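PDB 3HV1: polar amino acid ABC uptake transporter substrate binding protein from Streptococcus thermophilus LMG 18311, which probably binds polar amino acids at the outer face of the cell membrane and hands them to an ABC transporter for uptake. Local coordinates for residues K21-G26 and T80-W85; V32-E37 and K245-D250; G87-D92 and E207-A212; E108-T113 and Y199-A204; A123-K128 and D151-Q156. One frame throughout, in Å; residues are numbered along the deposited sequence.

Contact 1: residues K21-G26 and T80-W85; sequences KKIKIG and TIDLIW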
# COMPACT_ATOMS: atom_id res chain seq x y z
N LYS A 21 -16.33 19.97 17.04
CA LYS A 21 -15.79 18.90 17.88
C LYS A 21 -16.67 17.66 17.77
O LYS A 21 -16.97 17.01 18.76
CB LYS A 21 -15.73 19.35 19.34
CG LYS A 21 -14.80 20.52 19.59
CD LYS A 21 -14.79 20.90 21.07
CE LYS A 21 -13.87 22.08 21.33
NZ LYS A 21 -13.98 22.54 22.74
N LYS A 22 -17.07 17.35 16.54
CA LYS A 22 -17.92 16.21 16.29
C LYS A 22 -17.76 15.66 14.88
O LYS A 22 -17.50 16.40 13.93
CB LYS A 22 -19.40 16.58 16.45
CG LYS A 22 -19.87 16.96 17.83
CD LYS A 22 -21.38 17.19 17.78
CE LYS A 22 -21.96 17.59 19.13
NZ LYS A 22 -23.44 17.77 19.04
N ILE A 23 -17.96 14.36 14.75
CA ILE A 23 -17.89 13.68 13.47
C ILE A 23 -18.81 12.48 13.64
O ILE A 23 -18.86 11.91 14.72
CB ILE A 23 -16.47 13.23 13.14
CG1 ILE A 23 -16.43 12.70 11.71
CG2 ILE A 23 -16.00 12.17 14.15
CD1 ILE A 23 -15.06 12.81 11.05
N LYS A 24 -19.53 12.12 12.59
CA LYS A 24 -20.45 10.98 12.66
C LYS A 24 -19.92 9.82 11.84
O LYS A 24 -19.53 9.99 10.69
CB LYS A 24 -21.86 11.39 12.17
CG LYS A 24 -22.90 10.28 12.26
CD LYS A 24 -24.34 10.76 11.97
CE LYS A 24 -24.92 11.54 13.14
NZ LYS A 24 -26.39 11.77 13.03
N ILE A 25 -19.92 8.64 12.44
CA ILE A 25 -19.42 7.45 11.77
C ILE A 25 -20.48 6.37 11.68
O ILE A 25 -21.14 6.04 12.68
CB ILE A 25 -18.18 6.89 12.51
CG1 ILE A 25 -17.14 8.01 12.66
CG2 ILE A 25 -17.60 5.69 11.74
CD1 ILE A 25 -15.86 7.58 13.38
N GLY A 26 -20.66 5.83 10.48
CA GLY A 26 -21.65 4.80 10.28
C GLY A 26 -21.05 3.41 10.36
O GLY A 26 -19.94 3.18 9.90
N THR A 80 -25.28 11.89 5.64
CA THR A 80 -25.93 11.31 6.81
C THR A 80 -24.85 10.79 7.77
O THR A 80 -25.10 10.62 8.97
CB THR A 80 -26.85 10.14 6.41
OG1 THR A 80 -27.73 10.57 5.36
CG2 THR A 80 -27.69 9.71 7.59
N ILE A 81 -23.67 10.50 7.22
CA ILE A 81 -22.52 10.05 8.00
C ILE A 81 -21.30 10.69 7.36
O ILE A 81 -21.35 11.11 6.20
CB ILE A 81 -22.34 8.51 8.00
CG1 ILE A 81 -22.10 8.00 6.58
CG2 ILE A 81 -23.53 7.85 8.69
CD1 ILE A 81 -22.00 6.48 6.48
N ASP A 82 -20.21 10.75 8.11
CA ASP A 82 -18.99 11.35 7.61
C ASP A 82 -17.91 10.32 7.28
O ASP A 82 -16.96 10.60 6.55
CB ASP A 82 -18.46 12.34 8.65
CG ASP A 82 -19.48 13.42 9.00
OD1 ASP A 82 -20.07 14.00 8.06
OD2 ASP A 82 -19.66 13.70 10.21
N LEU A 83 -18.06 9.12 7.82
CA LEU A 83 -17.09 8.05 7.61
C LEU A 83 -17.75 6.69 7.70
O LEU A 83 -18.70 6.51 8.45
CB LEU A 83 -16.00 8.09 8.67
CG LEU A 83 -15.09 9.31 8.82
CD1 LEU A 83 -14.25 9.15 10.08
CD2 LEU A 83 -14.22 9.43 7.59
N ILE A 84 -17.24 5.76 6.91
CA ILE A 84 -17.69 4.38 6.92
C ILE A 84 -16.51 3.67 7.60
O ILE A 84 -15.43 3.55 7.01
CB ILE A 84 -17.85 3.83 5.49
CG1 ILE A 84 -18.93 4.62 4.74
CG2 ILE A 84 -18.23 2.36 5.53
CD1 ILE A 84 -19.15 4.12 3.32
N TRP A 85 -16.70 3.23 8.83
CA TRP A 85 -15.64 2.60 9.60
C TRP A 85 -16.25 1.42 10.35
O TRP A 85 -16.85 1.60 11.41
CB TRP A 85 -15.06 3.63 10.58
CG TRP A 85 -13.73 3.25 11.18
CD1 TRP A 85 -13.27 1.99 11.42
CD2 TRP A 85 -12.71 4.15 11.63
NE1 TRP A 85 -12.03 2.04 12.00
CE2 TRP A 85 -11.66 3.35 12.14
CE3 TRP A 85 -12.59 5.55 11.65
CZ2 TRP A 85 -10.49 3.91 12.67
CZ3 TRP A 85 -11.42 6.10 12.18
CH2 TRP A 85 -10.38 5.28 12.68
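K24, I25 and G26 touch I81, D82 and L83 where strand 22-27 meets the short, weakly bonded strand 83-84 in parallel, in the first lobe of a fold consistent with type II periplasmic binding proteins. The buried side is tightly packed. I23 CD1 lies 3.9 Å from L83 CD1, the two side chains crossing at about a right angle. I25 lies over L83 as well, and its CG2, anti to the backbone N, sits 3.5 Å from W85 CB. Helices 220-236 and 46-56 cover this apolar patch. L83 reaches L222 and F55, and W85 reaches I226.

The K24 side is looser and partly exposed. The K24 chain bends at chi3 (-75°), and its CD lies 3.1 Å from T80 O, a carbon beside a carbonyl oxygen. D82 marks the border between the two sides. Its OD2 accepts the K24 N-H on the anti side of the carboxylate, 22° out of plane. Its OD1 makes a salt bridge with R216, so each carboxylate oxygen has its own partner.

D82 N returns a bond to K24 O at 2.8 Å, making a two-way link between these residues. L83 N adds only a weak bond to the same oxygen. Further along, W85 N makes a weak bond to G26 O. Between these weak bonds, G26 N donates to L83 O at 2.9 Å, nearly in line with the carbonyl.

Contact 2: residues V32-E37 and K245-D250; sequences VPMGYE and KWFGED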
# COMPACT_ATOMS: atom_id res chain seq x y z
N VAL A 32 -19.72 -8.07 14.55
CA VAL A 32 -18.78 -8.45 15.61
C VAL A 32 -17.52 -8.89 14.87
O VAL A 32 -17.61 -9.54 13.83
CB VAL A 32 -19.31 -9.65 16.43
CG1 VAL A 32 -18.36 -9.95 17.58
CG2 VAL A 32 -20.71 -9.37 16.95
N PRO A 33 -16.32 -8.54 15.38
CA PRO A 33 -16.04 -7.77 16.59
C PRO A 33 -15.60 -6.34 16.27
O PRO A 33 -15.07 -5.65 17.13
CB PRO A 33 -14.90 -8.56 17.21
CG PRO A 33 -14.05 -8.82 15.98
CD PRO A 33 -15.08 -9.18 14.89
N MSE A 34 -15.81 -5.90 15.03
CA MSE A 34 -15.36 -4.57 14.66
C MSE A 34 -16.19 -3.43 15.24
O MSE A 34 -15.64 -2.43 15.71
CB MSE A 34 -15.31 -4.47 13.14
CG MSE A 34 -14.49 -5.58 12.49
SE MSE A 34 -12.69 -5.80 13.21
CE MSE A 34 -11.92 -4.36 12.25
N GLY A 35 -17.50 -3.59 15.23
CA GLY A 35 -18.38 -2.57 15.77
C GLY A 35 -19.75 -3.19 15.80
O GLY A 35 -20.27 -3.60 14.76
N TYR A 36 -20.34 -3.28 16.98
CA TYR A 36 -21.64 -3.90 17.10
C TYR A 36 -22.41 -3.48 18.34
O TYR A 36 -21.85 -2.92 19.28
CB TYR A 36 -21.48 -5.42 17.06
CG TYR A 36 -20.56 -5.98 18.14
CD1 TYR A 36 -21.07 -6.48 19.34
CD2 TYR A 36 -19.17 -5.99 17.96
CE1 TYR A 36 -20.22 -6.99 20.33
CE2 TYR A 36 -18.32 -6.49 18.94
CZ TYR A 36 -18.85 -6.99 20.12
OH TYR A 36 -18.01 -7.50 21.08
N GLU A 37 -23.71 -3.75 18.32
CA GLU A 37 -24.56 -3.42 19.44
C GLU A 37 -24.64 -4.63 20.36
O GLU A 37 -24.93 -5.74 19.92
CB GLU A 37 -25.96 -3.03 18.94
CG GLU A 37 -27.00 -2.99 20.04
CD GLU A 37 -28.26 -2.29 19.62
OE1 GLU A 37 -28.62 -2.36 18.42
OE2 GLU A 37 -28.90 -1.66 20.49
N LYS A 245 -6.43 -5.84 23.39
CA LYS A 245 -7.72 -6.02 24.05
C LYS A 245 -8.68 -6.87 23.22
O LYS A 245 -9.35 -7.78 23.73
CB LYS A 245 -8.38 -4.67 24.32
CG LYS A 245 -9.84 -4.77 24.74
CD LYS A 245 -10.48 -3.39 24.85
CE LYS A 245 -11.98 -3.49 25.12
NZ LYS A 245 -12.62 -2.13 25.16
N TRP A 246 -8.74 -6.58 21.93
CA TRP A 246 -9.65 -7.28 21.04
C TRP A 246 -9.15 -8.57 20.41
O TRP A 246 -9.91 -9.54 20.29
CB TRP A 246 -10.12 -6.33 19.94
CG TRP A 246 -11.03 -5.28 20.47
CD1 TRP A 246 -10.68 -4.02 20.90
CD2 TRP A 246 -12.41 -5.44 20.78
NE1 TRP A 246 -11.77 -3.39 21.46
CE2 TRP A 246 -12.85 -4.25 21.40
CE3 TRP A 246 -13.33 -6.49 20.59
CZ2 TRP A 246 -14.16 -4.07 21.84
CZ3 TRP A 246 -14.63 -6.31 21.02
CH2 TRP A 246 -15.04 -5.11 21.64
N PHE A 247 -7.87 -8.60 20.04
CA PHE A 247 -7.30 -9.75 19.35
C PHE A 247 -6.17 -10.51 20.05
O PHE A 247 -5.75 -11.56 19.57
CB PHE A 247 -6.84 -9.32 17.96
CG PHE A 247 -7.91 -8.63 17.15
CD1 PHE A 247 -9.08 -9.31 16.82
CD2 PHE A 247 -7.76 -7.31 16.75
CE1 PHE A 247 -10.10 -8.67 16.10
CE2 PHE A 247 -8.77 -6.66 16.03
CZ PHE A 247 -9.94 -7.34 15.70
N GLY A 248 -5.66 -10.00 21.16
CA GLY A 248 -4.58 -10.70 21.85
C GLY A 248 -3.24 -10.63 21.13
O GLY A 248 -2.30 -11.36 21.47
N GLU A 249 -3.16 -9.77 20.13
CA GLU A 249 -1.92 -9.58 19.39
C GLU A 249 -1.96 -8.22 18.69
O GLU A 249 -2.99 -7.55 18.67
CB GLU A 249 -1.70 -10.71 18.37
CG GLU A 249 -2.55 -10.69 17.13
CD GLU A 249 -2.16 -11.81 16.16
OE1 GLU A 249 -2.35 -13.00 16.51
OE2 GLU A 249 -1.66 -11.51 15.06
N ASP A 250 -0.82 -7.81 18.14
CA ASP A 250 -0.68 -6.53 17.45
C ASP A 250 -1.02 -6.71 15.96
O ASP A 250 -0.26 -7.34 15.21
CB ASP A 250 0.76 -6.05 17.62
CG ASP A 250 1.04 -4.74 16.91
OD1 ASP A 250 0.10 -4.16 16.32
OD2 ASP A 250 2.21 -4.28 16.93
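P33, M34 and Y36 meet W246 and F247 in a buried Met-aromatic and aromatic cluster near the middle of the molecule. It joins a loop and short strand of the N-terminal part to the end of helix 238-247. No hydrogen bond crosses the contact; what joins the segments directly is side-chain packing.

M34 is selenomethionine. Its chain folds back through chi2 (-52°) and chi3 (-80°), so the selenium reaches a partner although CB points away from it. SE meets the edge of the F247 ring, 4.0 Å from F247 CZ. The approach is close to the ring plane, with SE 84° off the ring normal.

P33 follows a cis peptide bond and touches both aromatic residues. Its CG is 4.0 Å from F247 CE1. Its carbonyl O stands over one face of the W246 ring, 4.0 Å from W246 CE3 and offset toward the rim.

Y36 meets W246 tip to tip. Y36 OH lies in the plane of the indole at its edge, 3.6 Å from W246 CZ3. The other side of the indole carries its polar atom: W246 NE1 donates to D49 of helix 46-56, and K245 makes a salt bridge to the same carboxylate. F247 also meets the ring of F46, while P33 and Y36 touch Y188 of helix 183-192.

Elements of both halves of the chain thus converge on these rings. Such a junction, with a C-terminal helix packed where the lobes approach each other, is consistent with the two-lobed fold of solute-binding proteins.

Contact 3: residues G87-D92 and E207-A212; sequences GYSVTD and EGESFA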
# COMPACT_ATOMS: atom_id res chain seq x y z
N GLY A 87 -14.86 -2.39 9.54
CA GLY A 87 -14.30 -3.47 8.74
C GLY A 87 -14.55 -3.21 7.26
O GLY A 87 -14.85 -4.13 6.50
N TYR A 88 -14.43 -1.95 6.86
CA TYR A 88 -14.64 -1.54 5.48
C TYR A 88 -13.33 -1.74 4.72
O TYR A 88 -12.27 -1.83 5.32
CB TYR A 88 -15.05 -0.06 5.48
CG TYR A 88 -15.65 0.47 4.20
CD1 TYR A 88 -16.68 -0.20 3.55
CD2 TYR A 88 -15.23 1.69 3.67
CE1 TYR A 88 -17.30 0.34 2.41
CE2 TYR A 88 -15.83 2.24 2.53
CZ TYR A 88 -16.87 1.55 1.91
OH TYR A 88 -17.49 2.10 0.82
N SER A 89 -13.39 -1.81 3.39
CA SER A 89 -12.17 -2.00 2.60
C SER A 89 -12.28 -1.43 1.19
O SER A 89 -13.37 -1.13 0.71
CB SER A 89 -11.81 -3.48 2.52
OG SER A 89 -12.84 -4.21 1.89
N VAL A 90 -11.14 -1.29 0.53
CA VAL A 90 -11.11 -0.74 -0.82
C VAL A 90 -11.57 -1.72 -1.89
O VAL A 90 -11.28 -2.92 -1.82
CB VAL A 90 -9.69 -0.25 -1.20
CG1 VAL A 90 -9.66 0.27 -2.63
CG2 VAL A 90 -9.24 0.84 -0.24
N THR A 91 -12.30 -1.20 -2.87
CA THR A 91 -12.78 -1.94 -4.03
C THR A 91 -12.92 -0.84 -5.06
O THR A 91 -13.13 0.31 -4.70
CB THR A 91 -14.16 -2.60 -3.83
OG1 THR A 91 -15.16 -1.58 -3.72
CG2 THR A 91 -14.18 -3.48 -2.59
N ASP A 92 -12.79 -1.18 -6.34
CA ASP A 92 -12.91 -0.18 -7.39
C ASP A 92 -14.29 0.47 -7.35
O ASP A 92 -14.43 1.66 -7.63
CB ASP A 92 -12.68 -0.80 -8.77
CG ASP A 92 -11.23 -1.21 -8.98
OD1 ASP A 92 -10.33 -0.37 -8.78
OD2 ASP A 92 -10.99 -2.38 -9.35
N GLU A 207 -5.73 -15.40 -0.16
CA GLU A 207 -5.70 -13.94 -0.28
C GLU A 207 -6.58 -13.28 0.77
O GLU A 207 -7.71 -13.70 1.01
CB GLU A 207 -6.15 -13.52 -1.69
CG GLU A 207 -6.30 -12.02 -1.87
CD GLU A 207 -6.52 -11.63 -3.32
OE1 GLU A 207 -7.03 -12.48 -4.09
OE2 GLU A 207 -6.19 -10.49 -3.69
N GLY A 208 -6.05 -12.23 1.39
CA GLY A 208 -6.81 -11.54 2.41
C GLY A 208 -7.37 -10.21 1.96
O GLY A 208 -7.38 -9.89 0.78
N GLU A 209 -7.87 -9.45 2.93
CA GLU A 209 -8.43 -8.14 2.68
C GLU A 209 -7.83 -7.18 3.69
O GLU A 209 -7.42 -7.60 4.78
CB GLU A 209 -9.96 -8.19 2.84
CG GLU A 209 -10.43 -8.43 4.25
CD GLU A 209 -11.91 -8.78 4.33
OE1 GLU A 209 -12.70 -8.19 3.57
OE2 GLU A 209 -12.28 -9.63 5.16
N SER A 210 -7.75 -5.90 3.34
CA SER A 210 -7.20 -4.91 4.25
C SER A 210 -8.29 -3.92 4.66
O SER A 210 -8.95 -3.31 3.81
CB SER A 210 -6.05 -4.15 3.58
OG SER A 210 -4.99 -5.03 3.23
N PHE A 211 -8.49 -3.78 5.97
CA PHE A 211 -9.50 -2.86 6.49
C PHE A 211 -8.96 -1.44 6.44
O PHE A 211 -7.82 -1.18 6.82
CB PHE A 211 -9.88 -3.20 7.93
CG PHE A 211 -10.58 -4.52 8.10
CD1 PHE A 211 -11.37 -5.04 7.08
CD2 PHE A 211 -10.50 -5.22 9.30
CE1 PHE A 211 -12.08 -6.23 7.25
CE2 PHE A 211 -11.20 -6.41 9.49
CZ PHE A 211 -12.00 -6.91 8.46
N ALA A 212 -9.79 -0.52 5.97
CA ALA A 212 -9.43 0.89 5.89
C ALA A 212 -10.71 1.68 6.10
O ALA A 212 -11.81 1.13 6.04
CB ALA A 212 -8.79 1.21 4.52
O HOH W 1 -13.27 0.02 8.50
O HOH W 2 -8.46 -1.99 1.54
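The backbones of G87-V90 and E209-A212 run almost at right angles, 95° apart, and come nearest at S89 and F211. One direct hydrogen bond joins them. A212 N donates to Y88 O at 2.9 Å, from a position tilted out of the carbonyl plane. The same oxygen also takes a CA-H...O contact from F211 CA at 3.2 Å.

Two waters extend this single bond on either side of it. Water 1 accepts from Y88 N and donates to A212 O. Water 2 accepts from V90 N at 2.9 Å and donates to S210 O at 2.7 Å. Where the loop crosses the strand, two of its three backbone links are thus water-bridged.

The F211 ring supplies the aromatic part of the contact. It lies flat against G87, with G87 CA 3.8 Å from the ring centroid and only 14° off the normal. This is a CH-pi contact over the face. G87 takes a positive phi that glycine adopts easily, and G87 O is 3.6 Å from F211 CE1. S89 CB presses on S210 O at 3.1 Å. Y88 swings its ring away from the strand, with CG anti to the backbone N (chi1 -165°). Its hydroxyl bonds to E73, and its ring meets that of F100.

E209 turns its carboxylate to N107, and the strand pairs with 105-114 there. Further along, strand 209-215 also pairs with 83-84 and 99-100. It therefore runs between the lobes, consistent with a crossing strand of a type II binding protein. The loop runs on into helix 92-95, where T91 caps R94 N.

Contact 4: residues E108-T113 and Y199-A204; sequences EQVLVT and YNVMPA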
# COMPACT_ATOMS: atom_id res chain seq x y z
N GLU A 108 -7.70 -12.18 7.15
CA GLU A 108 -7.49 -13.27 6.21
C GLU A 108 -7.84 -14.57 6.92
O GLU A 108 -8.00 -14.59 8.13
CB GLU A 108 -6.02 -13.31 5.78
CG GLU A 108 -5.07 -13.74 6.90
CD GLU A 108 -3.62 -13.70 6.48
OE1 GLU A 108 -3.30 -14.21 5.38
OE2 GLU A 108 -2.79 -13.18 7.25
N GLN A 109 -7.98 -15.64 6.15
CA GLN A 109 -8.29 -16.93 6.74
C GLN A 109 -7.06 -17.41 7.49
O GLN A 109 -5.94 -17.28 6.99
CB GLN A 109 -8.63 -17.95 5.64
CG GLN A 109 -9.87 -17.61 4.86
CD GLN A 109 -11.06 -17.40 5.77
OE1 GLN A 109 -11.38 -18.25 6.60
NE2 GLN A 109 -11.71 -16.26 5.63
N VAL A 110 -7.27 -17.92 8.70
CA VAL A 110 -6.17 -18.46 9.49
C VAL A 110 -6.51 -19.90 9.83
O VAL A 110 -7.68 -20.25 9.94
CB VAL A 110 -5.97 -17.68 10.82
CG1 VAL A 110 -5.48 -16.26 10.52
CG2 VAL A 110 -7.26 -17.67 11.63
N LEU A 111 -5.47 -20.72 9.95
CA LEU A 111 -5.66 -22.12 10.32
C LEU A 111 -5.41 -22.16 11.82
O LEU A 111 -4.37 -21.70 12.29
CB LEU A 111 -4.63 -23.01 9.61
CG LEU A 111 -4.56 -24.45 10.15
CD1 LEU A 111 -5.83 -25.21 9.78
CD2 LEU A 111 -3.33 -25.15 9.60
N VAL A 112 -6.37 -22.69 12.56
CA VAL A 112 -6.23 -22.75 14.01
C VAL A 112 -6.10 -24.19 14.48
O VAL A 112 -6.87 -25.06 14.07
CB VAL A 112 -7.46 -22.12 14.70
CG1 VAL A 112 -7.32 -22.22 16.22
CG2 VAL A 112 -7.60 -20.68 14.25
N THR A 113 -5.11 -24.44 15.31
CA THR A 113 -4.93 -25.78 15.84
C THR A 113 -4.51 -25.62 17.28
O THR A 113 -4.04 -24.55 17.68
CB THR A 113 -3.82 -26.57 15.10
OG1 THR A 113 -2.55 -25.95 15.34
CG2 THR A 113 -4.10 -26.62 13.61
N TYR A 199 -3.25 -22.04 21.41
CA TYR A 199 -3.48 -22.35 20.00
C TYR A 199 -2.47 -21.73 19.05
O TYR A 199 -1.90 -20.68 19.33
CB TYR A 199 -4.85 -21.83 19.55
CG TYR A 199 -5.99 -22.40 20.32
CD1 TYR A 199 -6.67 -23.52 19.85
CD2 TYR A 199 -6.38 -21.84 21.54
CE1 TYR A 199 -7.71 -24.08 20.58
CE2 TYR A 199 -7.41 -22.39 22.28
CZ TYR A 199 -8.07 -23.51 21.79
OH TYR A 199 -9.09 -24.06 22.52
N ASN A 200 -2.29 -22.39 17.91
CA ASN A 200 -1.43 -21.88 16.84
C ASN A 200 -2.46 -21.25 15.90
O ASN A 200 -3.38 -21.93 15.46
CB ASN A 200 -0.75 -23.01 16.07
CG ASN A 200 0.28 -23.75 16.89
OD1 ASN A 200 0.35 -24.98 16.86
ND2 ASN A 200 1.10 -23.01 17.62
N VAL A 201 -2.34 -19.95 15.64
CA VAL A 201 -3.25 -19.26 14.74
C VAL A 201 -2.34 -18.78 13.63
O VAL A 201 -1.61 -17.80 13.79
CB VAL A 201 -3.90 -18.06 15.43
CG1 VAL A 201 -4.95 -17.45 14.51
CG2 VAL A 201 -4.51 -18.51 16.75
N MSE A 202 -2.38 -19.50 12.52
CA MSE A 202 -1.50 -19.26 11.40
C MSE A 202 -2.17 -18.79 10.11
O MSE A 202 -3.24 -19.27 9.76
CB MSE A 202 -0.74 -20.56 11.10
CG MSE A 202 -0.25 -21.29 12.36
SE MSE A 202 0.17 -23.15 12.15
CE MSE A 202 -1.56 -23.91 12.41
N PRO A 203 -1.53 -17.84 9.40
CA PRO A 203 -2.10 -17.36 8.14
C PRO A 203 -2.20 -18.60 7.27
O PRO A 203 -1.24 -19.37 7.14
CB PRO A 203 -1.05 -16.37 7.65
CG PRO A 203 -0.52 -15.80 8.92
CD PRO A 203 -0.36 -17.04 9.79
N ALA A 204 -3.38 -18.81 6.69
CA ALA A 204 -3.65 -19.99 5.89
C ALA A 204 -2.99 -20.01 4.51
O ALA A 204 -2.56 -21.07 4.05
CB ALA A 204 -5.17 -20.16 5.74
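Strands 109-113 and 199-203 run antiparallel, 155° apart, with L111-M202 and T113-N200 as hydrogen-bonded pairs and V110-P203 and V112-V201 as non-hydrogen-bonded pairs. The bond from M202 N to L111 O, 3.0 Å long, is almost straight (179°). L111 N returns a bond to M202 O at 2.7 Å. A204 N, beyond the strand, bonds to Q109 O and extends the ladder.

L111, M202, T113 and N200 share one face. L111 and M202, a selenomethionine, lie side by side. The M202 chain turns at chi3 (-86°), which lays its CE 3.5 Å from L111 CD2. The M202 side chain crosses that of T113 at about a right angle, with M202 CE 3.7 Å from T113 OG1. T113 OG1 bonds to I119 O.

V112 and V201 lie on the other face. V201 CG1 meets V110 CG2 at 3.7 Å, and V112 CG1 meets Y199 CD1 at 3.9 Å. The Y199 hydroxyl goes to N172.

Strand 105-114 pairs with 178-182 as well, through backbone bonds of V110 with I181 and V112 with L179. The antiparallel pair thus belongs to the sheet of the second lobe. Helices 164-173 and 183-192 cover its valine face, through L171 on V112 and N187 on V201.

Contact 5: residues A123-K128 and D151-Q156; sequences AGMAGK and DVVANQ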
# COMPACT_ATOMS: atom_id res chain seq x y z
N ALA A 123 1.27 -26.88 6.30
CA ALA A 123 1.65 -28.13 5.66
C ALA A 123 1.46 -29.32 6.60
O ALA A 123 1.24 -30.45 6.15
CB ALA A 123 3.11 -28.06 5.19
N GLY A 124 1.52 -29.06 7.90
CA GLY A 124 1.36 -30.11 8.89
C GLY A 124 -0.03 -30.69 8.95
O GLY A 124 -0.29 -31.63 9.70
N MSE A 125 -0.93 -30.13 8.14
CA MSE A 125 -2.31 -30.58 8.08
C MSE A 125 -2.52 -31.75 7.14
O MSE A 125 -3.64 -32.23 6.94
CB MSE A 125 -3.22 -29.42 7.68
CG MSE A 125 -3.51 -28.46 8.82
SE MSE A 125 -4.52 -29.22 10.25
CE MSE A 125 -6.02 -29.65 9.20
N ALA A 126 -1.43 -32.22 6.55
CA ALA A 126 -1.48 -33.34 5.62
C ALA A 126 -2.05 -34.58 6.32
O ALA A 126 -1.49 -35.06 7.31
CB ALA A 126 -0.09 -33.64 5.08
N GLY A 127 -3.17 -35.07 5.81
CA GLY A 127 -3.79 -36.25 6.39
C GLY A 127 -4.63 -35.96 7.62
O GLY A 127 -5.18 -36.88 8.23
N LYS A 128 -4.74 -34.69 7.98
CA LYS A 128 -5.51 -34.29 9.16
C LYS A 128 -6.90 -33.79 8.77
O LYS A 128 -7.12 -33.37 7.63
CB LYS A 128 -4.75 -33.21 9.92
CG LYS A 128 -3.33 -33.60 10.33
CD LYS A 128 -3.33 -34.72 11.36
CE LYS A 128 -1.92 -35.04 11.83
NZ LYS A 128 -1.93 -36.04 12.93
N ASP A 151 -6.10 -30.19 -1.06
CA ASP A 151 -5.38 -31.35 -1.57
C ASP A 151 -4.65 -32.17 -0.52
O ASP A 151 -4.49 -33.38 -0.67
CB ASP A 151 -4.36 -30.92 -2.64
CG ASP A 151 -5.03 -30.34 -3.88
OD1 ASP A 151 -6.22 -30.63 -4.11
OD2 ASP A 151 -4.35 -29.60 -4.63
N VAL A 152 -4.22 -31.52 0.56
CA VAL A 152 -3.48 -32.22 1.60
C VAL A 152 -4.28 -32.77 2.77
O VAL A 152 -3.89 -33.77 3.36
CB VAL A 152 -2.36 -31.34 2.16
CG1 VAL A 152 -1.32 -31.07 1.09
CG2 VAL A 152 -2.94 -30.03 2.66
N VAL A 153 -5.40 -32.13 3.10
CA VAL A 153 -6.20 -32.59 4.23
C VAL A 153 -6.90 -33.92 3.97
O VAL A 153 -7.11 -34.32 2.83
CB VAL A 153 -7.26 -31.54 4.63
CG1 VAL A 153 -6.59 -30.20 4.88
CG2 VAL A 153 -8.32 -31.42 3.55
N ALA A 154 -7.25 -34.61 5.05
CA ALA A 154 -7.92 -35.90 4.96
C ALA A 154 -9.24 -35.78 4.20
O ALA A 154 -10.04 -34.87 4.46
CB ALA A 154 -8.17 -36.45 6.35
N ASN A 155 -9.47 -36.70 3.26
CA ASN A 155 -10.69 -36.73 2.46
C ASN A 155 -10.82 -35.56 1.49
O ASN A 155 -11.79 -35.49 0.73
CB ASN A 155 -11.92 -36.76 3.38
CG ASN A 155 -11.95 -37.99 4.27
OD1 ASN A 155 -12.65 -38.02 5.28
ND2 ASN A 155 -11.20 -39.01 3.88
N GLN A 156 -9.85 -34.64 1.51
CA GLN A 156 -9.88 -33.47 0.63
C GLN A 156 -11.20 -32.72 0.79
O GLN A 156 -11.73 -32.17 -0.17
CB GLN A 156 -9.72 -33.88 -0.83
CG GLN A 156 -8.35 -34.43 -1.20
CD GLN A 156 -8.08 -35.79 -0.58
OE1 GLN A 156 -8.84 -36.74 -0.80
NE2 GLN A 156 -7.01 -35.89 0.19
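A126 and G127 meet V152 because their torsions form a type II turn from M125 to K128. G127 takes a positive phi, at phi/psi 81°/2°. At these angles a side chain would collide with the A126 carbonyl oxygen, which suits glycine. The turn closes with K128 N bonded to M125 O, and it aims G127 N outward to the other loop.

Two backbone bonds then join the loops. G127 N donates to V152 O at 2.9 Å, with the donor tilted from the carbonyl plane. A154 N donates to K128 O, also at 2.9 Å, but from well above the carbonyl plane (42° out of it), not along a lone pair. A126 CA adds a CA-H...O contact to V152 O at 3.3 Å. That one oxygen therefore receives both an N-H and a C-H from the turn.

Side chains add little beyond this. A154 CB lies beside two carbonyl oxygens, 3.6 Å from G127 O and 3.5 Å from K128 O. V153 CB also stands 3.5 Å from K128 O. On the inner side, CE of the selenomethionine M125 lies 4.4 Å from V153 CG1. Both of these residues are buried and pack on L130, and M125 also touches I119 and L149. A126 and G127 lie at the exposed outer side.

The loops lead directly into strands 130-133 and 158-161, which pair in parallel. Backbone bonding between the loops that enter neighbouring parallel strands fits an alpha/beta lobe, here at the far end of the second one.

In the fold
From the N terminus, contact 1 opens first, and contact 2 opens at 32-37 before contact 1 closes at 80-85. The two cross. Contact 2 closes at 245-250, so its loop takes in contacts 3, 4 and 5. These sit one within another: contact 3 spans 87-92 to 207-212, contact 4 lies inside it, and contact 5 lies inside contact 4. Contact 1 ties strands of the first lobe, contact 4 strands of the second, and contact 5 the loops entering strands 130-133 and 158-161. Contacts 2 and 3 lie near the middle and touch through M34 CE and F211 CD2. Contacts 4 and 5 pack together through L111 and M125. Contacts 1, 3 and 4 all reach the same mixed sheet.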